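Local coordinates for sensory box/GGDEF domain protein (Colwellia psychrerythraea, PDB 3LYX) that probably senses a signal through its PAS domain, the part crystallised here, and passes it to a GGDEF domain of the diguanylate cyclase family, at the interface of chains A and B. Sequence-based numbering; all coordinates share one arbitrary frame. Chains: chain A/B, Sensory box/GGDEF domain protein.

Contact 1: the interface of chains A and B. Residues chain A 8, 11; chain B 22, 99-102, 109, 112.
A:Gln8 bends at chi2 (-51°) and lays its carboxamide across B:Ile101, while A:Lys11, with CG anti to the backbone N (chi1 -173°), reaches over the same isoleucine towards the B:Pro100 carbonyl. The amide meets B:Ile101 at two points: its nitrogen NE2 lies 3.5 Å from CB of B:Ile101, and its carbon CD is 3.7 Å from CD1, the tip of the longer branch. NE2 also donates to water 2 (2.8 Å) in a nearly straight bond. The same water accepts the backbone N-H of B:Tyr102, N to water 2.8 Å, and this bridge ties the amide to the strand and probably helps set which way it turns. The amide oxygen OE1 sits 3.3 Å from O of B:Tyr102, a pairing of two acceptors that gives no bond and may be slightly repulsive. An alanine in place of A:Gln8 would probably leave water 2 without its chain A partner and open a gap over B:Ile101.

The aliphatic part of A:Lys11 runs past the other branch of B:Ile101, CD to CG2 at 4.1 Å, and also brushes B:Leu112 and B:Val99. The extended chain brings CE to 3.6 Å from O of B:Pro100, and the turn at chi4 (69°) points the amine NZ to water 1 at 3.0 Å, through which it reaches that carbonyl. No direct polar bond joins the two chains here; water carries the polar links.

In the PAS fold, B:Val99 to B:Tyr102 close strand 91-102, B:Leu112 and B:Val109 lie on strand 108-117, and B:Val22 on strand 19-24, so chain A's helix 5-11 rests on chain B's beta-sheet.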
# COMPACT_ATOMS: atom_id res chain seq x y z
N GLN A 8 -6.88 -5.50 -9.95
CA GLN A 8 -7.33 -4.86 -8.72
C GLN A 8 -6.22 -4.69 -7.69
O GLN A 8 -6.17 -3.69 -6.98
CB GLN A 8 -8.50 -5.64 -8.11
CG GLN A 8 -9.62 -5.93 -9.11
CD GLN A 8 -10.10 -4.69 -9.86
OE1 GLN A 8 -10.94 -4.79 -10.76
NE2 GLN A 8 -9.58 -3.53 -9.49
N LYS A 11 -4.32 -1.69 -8.67
CA LYS A 11 -5.04 -0.42 -8.53
C LYS A 11 -4.78 0.24 -7.18
O LYS A 11 -4.75 1.46 -7.08
CB LYS A 11 -6.55 -0.65 -8.71
CG LYS A 11 -7.37 0.64 -8.74
CD LYS A 11 -8.87 0.34 -8.76
CE LYS A 11 -9.71 1.59 -8.50
NZ LYS A 11 -9.65 2.57 -9.61
N VAL B 22 -10.47 -5.82 -0.77
CA VAL B 22 -11.20 -5.74 -2.03
C VAL B 22 -12.48 -6.55 -1.91
O VAL B 22 -12.44 -7.70 -1.48
CB VAL B 22 -10.34 -6.30 -3.17
CG1 VAL B 22 -11.04 -6.09 -4.50
CG2 VAL B 22 -8.96 -5.63 -3.16
N VAL B 99 -13.29 3.12 -2.89
CA VAL B 99 -13.54 3.55 -4.26
C VAL B 99 -14.00 2.33 -5.05
O VAL B 99 -13.65 1.20 -4.71
CB VAL B 99 -12.28 4.18 -4.94
CG1 VAL B 99 -11.81 5.38 -4.12
CG2 VAL B 99 -11.17 3.15 -5.09
N PRO B 100 -14.79 2.55 -6.10
CA PRO B 100 -15.28 1.43 -6.91
C PRO B 100 -14.22 0.82 -7.81
O PRO B 100 -13.31 1.53 -8.27
CB PRO B 100 -16.41 2.06 -7.71
CG PRO B 100 -15.91 3.43 -7.95
CD PRO B 100 -15.31 3.83 -6.61
N ILE B 101 -14.29 -0.49 -8.02
CA ILE B 101 -13.35 -1.12 -8.93
C ILE B 101 -14.18 -1.47 -10.14
O ILE B 101 -15.39 -1.66 -10.03
CB ILE B 101 -12.68 -2.38 -8.35
CG1 ILE B 101 -13.73 -3.41 -7.96
CG2 ILE B 101 -11.80 -1.99 -7.17
CD1 ILE B 101 -13.15 -4.79 -7.72
N TYR B 102 -13.54 -1.54 -11.30
CA TYR B 102 -14.23 -1.82 -12.54
C TYR B 102 -13.70 -3.03 -13.29
O TYR B 102 -12.51 -3.34 -13.22
CB TYR B 102 -14.16 -0.59 -13.44
CG TYR B 102 -14.92 0.58 -12.89
CD1 TYR B 102 -16.19 0.89 -13.37
CD2 TYR B 102 -14.41 1.35 -11.84
CE1 TYR B 102 -16.93 1.93 -12.83
CE2 TYR B 102 -15.14 2.39 -11.28
CZ TYR B 102 -16.40 2.67 -11.78
OH TYR B 102 -17.14 3.69 -11.23
N VAL B 109 -17.58 -3.58 -10.61
CA VAL B 109 -17.65 -4.99 -10.21
C VAL B 109 -17.38 -5.16 -8.71
O VAL B 109 -17.26 -6.29 -8.21
CB VAL B 109 -16.65 -5.86 -10.99
CG1 VAL B 109 -17.03 -5.89 -12.48
CG2 VAL B 109 -15.22 -5.33 -10.81
N LEU B 112 -12.78 -1.19 -3.62
CA LEU B 112 -11.43 -1.26 -3.09
C LEU B 112 -11.42 -0.46 -1.80
O LEU B 112 -11.76 0.72 -1.79
CB LEU B 112 -10.44 -0.65 -4.09
CG LEU B 112 -8.95 -0.57 -3.69
CD1 LEU B 112 -8.34 -1.96 -3.65
CD2 LEU B 112 -8.20 0.29 -4.70
O HOH W 1 -12.27 3.82 -8.68
O HOH W 2 -10.72 -1.42 -10.92

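Contact 2: the interface of chains A and B. Residues chain A 6, 9-10; chain B 6, 9-10.
B:Ala10 takes the CD1 methyl of A:Leu6 on one side and the CB of A:Arg9 on another, and A:Ala10 meets B:Leu6 and B:Arg9 in a matching way, though with the CD2 methyl of the leucine, in a helix-against-helix pairing made by the N-terminal helices of two PAS domains: residues 5-11 in chain A, 3-11 in chain B. The packing is tight around the alanines. CA of A:Ala10 lies 4.1 Å from CA of B:Ala10, an approach that such small side chains permit. CD1 of A:Leu6 stands 3.7 Å from CB of B:Ala10; in the twin contact CD2 of B:Leu6 stands 3.7 Å from CB of A:Ala10. The two leucines get there differently. In A:Leu6 CG is anti to the backbone N (chi1 -165°), whereas in B:Leu6 it is anti to the carbonyl carbon (chi1 -75°), so the two-fold symmetry holds for the helices but slips at these side chains. The methyl of A:Ala10 also rests 3.7 Å from the carbonyl O of B:Leu6. Each arginine joins this apolar cluster through its first methylene, CB of A:Arg9 lying 3.8 Å from CB of B:Ala10.

Beyond CB the character changes. Both arginines continue as extended chains that carry their guanidinium groups away from the alanines. On the watery side, NH1 of B:Arg9 donates 2.8 Å to water 3, which lies at the edge of the guanidinium, in its plane; the bond is somewhat bent, 149° at the hydrogen. Water 3 in turn sits 2.9 Å from the backbone O of A:Ala10, so the polar link between the chains on this rim runs through water.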
# COMPACT_ATOMS: atom_id res chain seq x y z
N LEU A 6 -5.38 -9.52 -10.67
CA LEU A 6 -4.11 -8.82 -10.74
C LEU A 6 -4.36 -7.33 -10.93
O LEU A 6 -3.71 -6.49 -10.29
CB LEU A 6 -3.30 -9.36 -11.92
CG LEU A 6 -1.81 -9.03 -11.97
CD1 LEU A 6 -1.11 -9.65 -10.76
CD2 LEU A 6 -1.23 -9.58 -13.27
N ARG A 9 -5.32 -5.67 -7.61
CA ARG A 9 -4.22 -5.56 -6.66
C ARG A 9 -3.36 -4.37 -7.06
O ARG A 9 -2.87 -3.62 -6.21
CB ARG A 9 -3.37 -6.82 -6.66
CG ARG A 9 -3.92 -7.93 -5.79
CD ARG A 9 -3.14 -9.20 -6.05
NE ARG A 9 -3.43 -10.23 -5.05
CZ ARG A 9 -3.19 -11.52 -5.23
NH1 ARG A 9 -2.67 -11.96 -6.37
NH2 ARG A 9 -3.47 -12.38 -4.27
N ALA A 10 -3.17 -4.20 -8.37
CA ALA A 10 -2.36 -3.10 -8.89
C ALA A 10 -2.99 -1.73 -8.73
O ALA A 10 -2.30 -0.72 -8.63
CB ALA A 10 -2.05 -3.35 -10.35
N LEU B 6 1.78 -3.95 -14.30
CA LEU B 6 0.76 -4.48 -13.40
C LEU B 6 1.35 -5.42 -12.36
O LEU B 6 0.94 -5.39 -11.19
CB LEU B 6 -0.32 -5.24 -14.18
CG LEU B 6 -1.36 -4.46 -14.97
CD1 LEU B 6 -2.42 -5.43 -15.46
CD2 LEU B 6 -1.99 -3.38 -14.10
N ARG B 9 3.25 -3.49 -9.64
CA ARG B 9 2.34 -2.71 -8.82
C ARG B 9 1.57 -3.63 -7.88
O ARG B 9 1.32 -3.29 -6.73
CB ARG B 9 1.38 -1.90 -9.70
CG ARG B 9 2.09 -0.80 -10.48
CD ARG B 9 1.13 0.25 -10.99
NE ARG B 9 1.84 1.44 -11.44
CZ ARG B 9 1.26 2.61 -11.68
NH1 ARG B 9 -0.05 2.76 -11.53
NH2 ARG B 9 2.00 3.65 -12.06
N ALA B 10 1.19 -4.81 -8.38
CA ALA B 10 0.46 -5.78 -7.58
C ALA B 10 1.39 -6.33 -6.50
O ALA B 10 0.96 -6.67 -5.39
CB ALA B 10 -0.06 -6.91 -8.46
O HOH W 3 -2.26 1.33 -10.64

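Contact 1 and contact 2 lie about 12 Å apart, measured between the centres of their C-alpha atoms, and both use helix 5-11 of chain A. A:Gln8 and A:Lys11 serve contact 1, whereas A:Leu6, A:Arg9 and A:Ala10 serve contact 2, so the short helix is wedged between the partner's sheet and the partner's own N-terminal helix. With the chains exchanged, contact 1 has a twin in which chain B's helix meets chain A's sheet. This reciprocal packing of each helix on the partner suggests a dimer held by its N-terminal segments, though the crystal alone does not show that it forms in the full-length protein.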